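PDB 1T3Q: quinoline 2-oxidoreductase large subunit from Pseudomonas putida, which carries the molybdenum centre and pterin cytosine dinucleotide of a molybdenum hydroxylase that probably oxidises quinoline at its 2-position. Local coordinates for residues G374-Q379 with S748-V753; F660-D665 with G681-A686; D520-P525 with I563-V568. All coordinates share one frame; numbering follows the deposited sequence.

Contact 1 of 3, residues G374-Q379 with S748-V753; sequences GFTAGQ and SAPAAV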
loop_
_atom_site.group_PDB
_atom_site.type_symbol
_atom_site.label_atom_id
_atom_site.label_comp_id
_atom_site.label_asym_id
_atom_site.label_seq_id
_atom_site.Cartn_x
_atom_site.Cartn_y
_atom_site.Cartn_z
ATOM N N GLY B 374 -15.928 -11.413 31.996
ATOM C CA GLY B 374 -16.275 -11.882 33.325
ATOM C C GLY B 374 -17.716 -12.294 33.561
ATOM O O GLY B 374 -18.028 -12.864 34.612
ATOM N N PHE B 375 -18.592 -12.035 32.597
ATOM C CA PHE B 375 -20.006 -12.384 32.751
ATOM C C PHE B 375 -20.218 -13.897 32.809
ATOM O O PHE B 375 -21.119 -14.385 33.489
ATOM C CB PHE B 375 -20.828 -11.813 31.586
ATOM C CG PHE B 375 -20.592 -10.348 31.320
ATOM C CD1 PHE B 375 -20.508 -9.435 32.370
ATOM C CD2 PHE B 375 -20.494 -9.878 30.014
ATOM C CE1 PHE B 375 -20.333 -8.080 32.121
ATOM C CE2 PHE B 375 -20.316 -8.522 29.751
ATOM C CZ PHE B 375 -20.237 -7.617 30.810
ATOM N N THR B 376 -19.374 -14.640 32.102
ATOM C CA THR B 376 -19.507 -16.093 32.042
ATOM C C THR B 376 -19.463 -16.872 33.356
ATOM O O THR B 376 -20.335 -17.702 33.609
ATOM C CB THR B 376 -18.453 -16.700 31.084
ATOM O OG1 THR B 376 -18.535 -16.049 29.808
ATOM C CG2 THR B 376 -18.704 -18.191 30.895
ATOM N N ALA B 377 -18.462 -16.615 34.197
ATOM C CA ALA B 377 -18.328 -17.358 35.452
ATOM C C ALA B 377 -19.572 -17.305 36.332
ATOM O O ALA B 377 -20.062 -18.343 36.786
ATOM C CB ALA B 377 -17.118 -16.856 36.238
ATOM N N GLY B 378 -20.073 -16.099 36.574
ATOM C CA GLY B 378 -21.256 -15.937 37.410
ATOM C C GLY B 378 -22.495 -16.558 36.792
ATOM O O GLY B 378 -23.365 -17.056 37.500
ATOM N N GLN B 379 -22.583 -16.512 35.468
ATOM C CA GLN B 379 -23.718 -17.099 34.760
ATOM C C GLN B 379 -23.714 -18.601 35.042
ATOM O O GLN B 379 -24.748 -19.186 35.361
ATOM C CB GLN B 379 -23.591 -16.834 33.255
ATOM C CG GLN B 379 -24.770 -17.324 32.399
ATOM C CD GLN B 379 -26.030 -16.492 32.578
ATOM O OE1 GLN B 379 -25.973 -15.329 32.983
ATOM N NE2 GLN B 379 -27.177 -17.078 32.249
ATOM N N SER B 748 -23.788 -17.243 28.093
ATOM C CA SER B 748 -24.787 -18.215 28.522
ATOM C C SER B 748 -24.606 -19.701 28.198
ATOM O O SER B 748 -24.872 -20.548 29.044
ATOM C CB SER B 748 -26.151 -17.744 28.002
ATOM O OG SER B 748 -27.178 -18.683 28.257
ATOM N N ALA B 749 -24.174 -20.035 26.987
ATOM C CA ALA B 749 -24.015 -21.447 26.647
ATOM C C ALA B 749 -23.124 -22.236 27.621
ATOM O O ALA B 749 -23.393 -23.400 27.904
ATOM C CB ALA B 749 -23.499 -21.595 25.209
ATOM N N PRO B 750 -22.053 -21.623 28.149
ATOM C CA PRO B 750 -21.242 -22.424 29.071
ATOM C C PRO B 750 -22.064 -22.864 30.282
ATOM O O PRO B 750 -21.898 -23.970 30.796
ATOM C CB PRO B 750 -20.112 -21.473 29.458
ATOM C CG PRO B 750 -19.981 -20.585 28.239
ATOM C CD PRO B 750 -21.429 -20.313 27.896
ATOM N N ALA B 751 -22.952 -21.984 30.737
ATOM C CA ALA B 751 -23.792 -22.282 31.884
ATOM C C ALA B 751 -24.712 -23.458 31.573
ATOM O O ALA B 751 -24.933 -24.320 32.415
ATOM C CB ALA B 751 -24.611 -21.048 32.270
ATOM N N ALA B 752 -25.237 -23.491 30.352
ATOM C CA ALA B 752 -26.125 -24.575 29.937
ATOM C C ALA B 752 -25.426 -25.931 30.009
ATOM O O ALA B 752 -26.024 -26.916 30.445
ATOM C CB ALA B 752 -26.636 -24.321 28.513
ATOM N N VAL B 753 -24.165 -25.984 29.583
ATOM C CA VAL B 753 -23.416 -27.237 29.613
ATOM C C VAL B 753 -23.100 -27.678 31.042
ATOM O O VAL B 753 -23.287 -28.847 31.394
ATOM C CB VAL B 753 -22.089 -27.139 28.821
ATOM C CG1 VAL B 753 -21.356 -28.481 28.874
ATOM C CG2 VAL B 753 -22.365 -26.750 27.372
#
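OG of S748 shares hydrogen bonds with OG of S461 and ND1 of H642, and the same S461 hydroxyl is also hydrogen-bonded to NE2 of Q379, so one residue of the neighbouring strand 454-467 joins side chains of both helices. NE2 of Q379 is bonded to the backbone O of V462 as well, and its OE1 to R382. No hydrogen bond joins the two segments directly; they meet mainly through carbon atoms. CG of Q379 stands anti to the backbone N (chi1 -176°), which sets it against CB of A751 at 3.7 Å. CG also lies 4.0 Å from CA of S748, and beyond it the chain bends at chi2 (72°), bringing NE2 to 4.3 Å from OG of S748. The backbone O of Q379 also rests on CB of A751 (3.6 Å). One turn earlier, T376 meets P750 at about a right angle, its CG2 lying 3.8 Å from CG of the proline. The other branch of T376, OG1, bonds to the backbone O of M746, a carbonyl denied the usual helical N-H because P750 has none. OG1 also has K296 as partner. With the single methyl of A751 facing Q379, the segment axes come within 8.3 Å, at a crossing angle of -29°. The result is a buried, roughly parallel helix pair near the molybdenum site, with the side chain of T376 about 9 Å from the bound dioxosulfidomolybdenum ion.

Contact 2 of 3, residues F660-D665 with G681-A686; sequences FFAVED and GGIAQA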
loop_
_atom_site.group_PDB
_atom_site.type_symbol
_atom_site.label_atom_id
_atom_site.label_comp_id
_atom_site.label_asym_id
_atom_site.label_seq_id
_atom_site.Cartn_x
_atom_site.Cartn_y
_atom_site.Cartn_z
ATOM N N PHE B 660 -28.272 -28.961 21.411
ATOM C CA PHE B 660 -28.109 -27.586 21.848
ATOM C C PHE B 660 -29.239 -26.768 21.252
ATOM O O PHE B 660 -29.512 -26.832 20.048
ATOM C CB PHE B 660 -26.747 -27.027 21.430
ATOM C CG PHE B 660 -26.014 -26.349 22.555
ATOM C CD1 PHE B 660 -26.479 -25.150 23.086
ATOM C CD2 PHE B 660 -24.887 -26.939 23.120
ATOM C CE1 PHE B 660 -25.837 -24.551 24.171
ATOM C CE2 PHE B 660 -24.236 -26.346 24.203
ATOM C CZ PHE B 660 -24.713 -25.151 24.730
ATOM N N PHE B 661 -29.912 -26.026 22.119
ATOM C CA PHE B 661 -31.035 -25.193 21.730
ATOM C C PHE B 661 -30.714 -23.759 22.121
ATOM O O PHE B 661 -30.201 -23.512 23.212
ATOM C CB PHE B 661 -32.291 -25.655 22.464
ATOM C CG PHE B 661 -32.574 -27.128 22.317
ATOM C CD1 PHE B 661 -33.268 -27.615 21.212
ATOM C CD2 PHE B 661 -32.148 -28.028 23.287
ATOM C CE1 PHE B 661 -33.532 -28.980 21.081
ATOM C CE2 PHE B 661 -32.408 -29.394 23.162
ATOM C CZ PHE B 661 -33.101 -29.868 22.060
ATOM N N ALA B 662 -31.010 -22.819 21.232
ATOM C CA ALA B 662 -30.742 -21.417 21.509
ATOM C C ALA B 662 -31.908 -20.511 21.140
ATOM O O ALA B 662 -32.532 -20.676 20.092
ATOM C CB ALA B 662 -29.487 -20.965 20.758
ATOM N N VAL B 663 -32.197 -19.560 22.019
ATOM C CA VAL B 663 -33.237 -18.569 21.778
ATOM C C VAL B 663 -32.514 -17.235 21.919
ATOM O O VAL B 663 -31.943 -16.944 22.971
ATOM C CB VAL B 663 -34.367 -18.638 22.820
ATOM C CG1 VAL B 663 -35.298 -17.444 22.640
ATOM C CG2 VAL B 663 -35.140 -19.936 22.668
ATOM N N GLU B 664 -32.522 -16.429 20.865
ATOM C CA GLU B 664 -31.828 -15.148 20.915
ATOM C C GLU B 664 -32.702 -13.962 20.561
ATOM O O GLU B 664 -33.509 -14.022 19.635
ATOM C CB GLU B 664 -30.613 -15.168 19.972
ATOM C CG GLU B 664 -29.949 -13.805 19.757
ATOM C CD GLU B 664 -29.219 -13.298 20.995
ATOM O OE1 GLU B 664 -28.992 -12.070 21.098
ATOM O OE2 GLU B 664 -28.862 -14.125 21.861
ATOM N N ASP B 665 -32.540 -12.883 21.319
ATOM C CA ASP B 665 -33.270 -11.653 21.059
ATOM C C ASP B 665 -32.252 -10.526 21.073
ATOM O O ASP B 665 -31.878 -10.029 22.140
ATOM C CB ASP B 665 -34.340 -11.385 22.127
ATOM C CG ASP B 665 -35.256 -10.212 21.764
ATOM O OD1 ASP B 665 -34.806 -9.272 21.079
ATOM O OD2 ASP B 665 -36.434 -10.219 22.178
ATOM N N GLY B 681 -20.905 -20.233 16.571
ATOM C CA GLY B 681 -19.495 -20.087 16.900
ATOM C C GLY B 681 -19.295 -19.942 18.398
ATOM O O GLY B 681 -18.388 -20.548 18.976
ATOM N N GLY B 682 -20.147 -19.134 19.029
ATOM C CA GLY B 682 -20.055 -18.929 20.467
ATOM C C GLY B 682 -20.359 -20.208 21.226
ATOM O O GLY B 682 -19.722 -20.506 22.237
ATOM N N ILE B 683 -21.333 -20.973 20.744
ATOM C CA ILE B 683 -21.693 -22.227 21.395
ATOM C C ILE B 683 -20.536 -23.227 21.363
ATOM O O ILE B 683 -20.304 -23.946 22.337
ATOM C CB ILE B 683 -22.955 -22.862 20.743
ATOM C CG1 ILE B 683 -24.198 -22.061 21.156
ATOM C CG2 ILE B 683 -23.096 -24.333 21.184
ATOM C CD1 ILE B 683 -25.483 -22.457 20.431
ATOM N N ALA B 684 -19.809 -23.275 20.251
ATOM C CA ALA B 684 -18.677 -24.193 20.147
ATOM C C ALA B 684 -17.603 -23.807 21.171
ATOM O O ALA B 684 -17.057 -24.665 21.868
ATOM C CB ALA B 684 -18.099 -24.170 18.732
ATOM N N GLN B 685 -17.302 -22.519 21.267
ATOM C CA GLN B 685 -16.298 -22.071 22.227
ATOM C C GLN B 685 -16.746 -22.377 23.651
ATOM O O GLN B 685 -15.919 -22.676 24.516
ATOM C CB GLN B 685 -16.015 -20.573 22.058
ATOM C CG GLN B 685 -15.181 -20.260 20.816
ATOM C CD GLN B 685 -15.003 -18.773 20.578
ATOM O OE1 GLN B 685 -15.949 -18.004 20.697
ATOM N NE2 GLN B 685 -13.788 -18.366 20.219
ATOM N N ALA B 686 -18.058 -22.318 23.887
ATOM C CA ALA B 686 -18.638 -22.604 25.200
ATOM C C ALA B 686 -18.425 -24.071 25.566
ATOM O O ALA B 686 -18.124 -24.405 26.712
ATOM C CB ALA B 686 -20.137 -22.279 25.195
#
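I683 presses its branched side chain onto F660 and A662, the one face-on and the other at its methyl, where helix 672-692 packs against strand 655-665 of a mixed four-stranded sheet, a helix-on-sheet layer of the molybdopterin-binding region. Two residues on, OE1 of Q685 is hydrogen-bonded to R371 of the molybdenum pocket, and its side chain packs on R143 of the small subunit. At CB the isoleucine divides. CG2, anti to the backbone N, is aimed straight down on the phenylalanine ring: it sits 3.6 Å from the centroid of the F660 ring and only 8° off the normal, a CH-pi contact over the middle of the face. Such a central position puts all six ring carbons of F660 at 3.7 to 4.1 Å from CG2 of I683, CD2 being the nearest. F660 itself has an unusual first torsion (chi1 -131°), well away from a staggered arrangement, which, with chi2, brings the ring face under the methyl. The other branch of I683, through CG1, runs on extended (chi2 172°) toward the strand. Its end, CD1, lies 3.9 Å from CD1 of F660 and reaches CB of A662 at 4.3 Å.

Contact 3 of 3, residues D520-P525 with I563-V568; sequences DVLGVP and IVRERV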
loop_
_atom_site.group_PDB
_atom_site.type_symbol
_atom_site.label_atom_id
_atom_site.label_comp_id
_atom_site.label_asym_id
_atom_site.label_seq_id
_atom_site.Cartn_x
_atom_site.Cartn_y
_atom_site.Cartn_z
ATOM N N ASP B 520 -30.019 1.145 3.828
ATOM C CA ASP B 520 -31.361 1.456 4.315
ATOM C C ASP B 520 -31.543 2.904 4.739
ATOM O O ASP B 520 -32.599 3.491 4.497
ATOM C CB ASP B 520 -31.736 0.511 5.461
ATOM C CG ASP B 520 -32.147 -0.864 4.959
ATOM O OD1 ASP B 520 -32.526 -1.727 5.775
ATOM O OD2 ASP B 520 -32.096 -1.072 3.727
ATOM N N VAL B 521 -30.524 3.486 5.368
ATOM C CA VAL B 521 -30.623 4.876 5.801
ATOM C C VAL B 521 -30.759 5.811 4.597
ATOM O O VAL B 521 -31.588 6.721 4.603
ATOM C CB VAL B 521 -29.389 5.314 6.634
ATOM C CG1 VAL B 521 -29.462 6.807 6.926
ATOM C CG2 VAL B 521 -29.336 4.539 7.941
ATOM N N LEU B 522 -29.958 5.573 3.560
ATOM C CA LEU B 522 -29.988 6.412 2.366
ATOM C C LEU B 522 -30.980 5.961 1.292
ATOM O O LEU B 522 -31.133 6.623 0.269
ATOM C CB LEU B 522 -28.578 6.516 1.767
ATOM C CG LEU B 522 -27.590 7.347 2.604
ATOM C CD1 LEU B 522 -26.171 7.168 2.092
ATOM C CD2 LEU B 522 -27.998 8.810 2.551
ATOM N N GLY B 523 -31.652 4.840 1.524
ATOM C CA GLY B 523 -32.630 4.356 0.562
ATOM C C GLY B 523 -32.065 3.887 -0.765
ATOM O O GLY B 523 -32.678 4.101 -1.815
ATOM N N VAL B 524 -30.898 3.251 -0.727
ATOM C CA VAL B 524 -30.256 2.746 -1.936
ATOM C C VAL B 524 -29.900 1.275 -1.766
ATOM O O VAL B 524 -29.869 0.760 -0.647
ATOM C CB VAL B 524 -28.958 3.516 -2.262
ATOM C CG1 VAL B 524 -29.271 4.974 -2.548
ATOM C CG2 VAL B 524 -27.969 3.386 -1.108
ATOM N N PRO B 525 -29.638 0.572 -2.881
ATOM C CA PRO B 525 -29.282 -0.849 -2.811
ATOM C C PRO B 525 -27.972 -1.017 -2.043
ATOM O O PRO B 525 -27.068 -0.194 -2.169
ATOM C CB PRO B 525 -29.118 -1.245 -4.279
ATOM C CG PRO B 525 -29.971 -0.258 -5.017
ATOM C CD PRO B 525 -29.719 1.027 -4.280
ATOM N N ILE B 563 -26.941 13.251 8.069
ATOM C CA ILE B 563 -26.503 14.596 7.729
ATOM C C ILE B 563 -26.529 14.826 6.226
ATOM O O ILE B 563 -27.065 15.832 5.755
ATOM C CB ILE B 563 -25.081 14.876 8.249
ATOM C CG1 ILE B 563 -25.076 14.834 9.781
ATOM C CG2 ILE B 563 -24.595 16.232 7.739
ATOM C CD1 ILE B 563 -23.699 14.897 10.381
ATOM N N VAL B 564 -25.953 13.901 5.465
ATOM C CA VAL B 564 -25.940 14.072 4.022
ATOM C C VAL B 564 -27.314 13.780 3.422
ATOM O O VAL B 564 -27.698 14.386 2.420
ATOM C CB VAL B 564 -24.842 13.203 3.363
ATOM C CG1 VAL B 564 -23.478 13.685 3.831
ATOM C CG2 VAL B 564 -25.031 11.737 3.713
ATOM N N ARG B 565 -28.060 12.871 4.041
ATOM C CA ARG B 565 -29.405 12.551 3.566
ATOM C C ARG B 565 -30.261 13.817 3.621
ATOM O O ARG B 565 -30.985 14.130 2.679
ATOM C CB ARG B 565 -30.050 11.462 4.431
ATOM C CG ARG B 565 -31.500 11.130 4.035
ATOM C CD ARG B 565 -32.041 9.905 4.777
ATOM N NE ARG B 565 -32.269 10.164 6.196
ATOM C CZ ARG B 565 -32.744 9.268 7.055
ATOM N NH1 ARG B 565 -32.922 9.595 8.330
ATOM N NH2 ARG B 565 -33.038 8.042 6.644
ATOM N N GLU B 566 -30.168 14.551 4.726
ATOM C CA GLU B 566 -30.938 15.782 4.881
ATOM C C GLU B 566 -30.615 16.795 3.789
ATOM O O GLU B 566 -31.504 17.473 3.295
ATOM C CB GLU B 566 -30.694 16.405 6.260
ATOM C CG GLU B 566 -31.378 15.648 7.383
ATOM C CD GLU B 566 -32.890 15.645 7.224
ATOM O OE1 GLU B 566 -33.544 14.691 7.701
ATOM O OE2 GLU B 566 -33.423 16.606 6.623
ATOM N N ARG B 567 -29.348 16.888 3.399
ATOM C CA ARG B 567 -28.968 17.833 2.360
ATOM C C ARG B 567 -29.555 17.411 1.018
ATOM O O ARG B 567 -29.900 18.255 0.190
ATOM C CB ARG B 567 -27.443 17.964 2.304
ATOM C CG ARG B 567 -26.909 18.679 3.538
ATOM C CD ARG B 567 -25.397 18.613 3.691
ATOM N NE ARG B 567 -24.996 19.176 4.978
ATOM C CZ ARG B 567 -23.796 19.017 5.527
ATOM N NH1 ARG B 567 -23.527 19.562 6.704
ATOM N NH2 ARG B 567 -22.865 18.307 4.903
ATOM N N VAL B 568 -29.690 16.105 0.812
ATOM C CA VAL B 568 -30.275 15.597 -0.422
ATOM C C VAL B 568 -31.779 15.921 -0.400
ATOM O O VAL B 568 -32.358 16.306 -1.417
ATOM C CB VAL B 568 -30.061 14.059 -0.562
ATOM C CG1 VAL B 568 -30.928 13.503 -1.692
ATOM C CG2 VAL B 568 -28.588 13.765 -0.864
#
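The last turn of helix 510-522 lies beside the middle of helix 549-576, with CA of L522 6.3 Å from CA of R565, and the first of these helices closes in a Schellman motif whose C-prime residue is G523, at positive phi. The bond from N of G523 back to O of D520 is weak, at 3.4 Å. Both helices pack on strand 486-491, L522 on V489 and V564 on I491, in the helix-over-sheet layering of this part of the chain. R565 binds the carbonyl at the helix end. Its NH2 donates to O of V521 at 2.8 Å, meeting a lone pair in the carbonyl plane, although the N-H is bent (137°) and the oxygen is 28° out of the guanidinium plane. The chain is extended as far as CG and CD and then turns at chi3 (70°), laying CD 3.2 Å from the same oxygen and bringing NH2 round to it. CG1 of V521, anti to its own backbone N, covers one face of the guanidinium near its rim, 3.8 Å from NH2. The other terminal nitrogen, NH1, bonds to the backbone O of A8, so the arginine also ties the N-terminal segment of the chain to this helix end. With a leucine here, O of V521 and O of A8 would probably both lose their donor and the N-terminal residues part of their hold. At the root of the arginine, CD2 of L522 packs on CB of R565 at 3.8 Å, with CG2 of V564 a looser neighbour at 4.3 Å.

How the contacts relate
Contacts 1 and 2 form one continuous buried region: their centres are 11 Å apart, and helix 744-761 is common ground, with CB of A749 3.4 Å from CB of A686 and CG2 of V753 3.7 Å from CE2 of F660. Contact 2 is nested in the long loop closed by contact 1. Contact 3 lies in the same loop but far off, its centre 41 Å from that of contact 1 and 36 Å from that of contact 2. Relative to the cofactor, the side chains of T376, I683 and V521 stand about 10, 12 and 14 Å from the bound pterin cytosine dinucleotide, so none of these three side chains touches it.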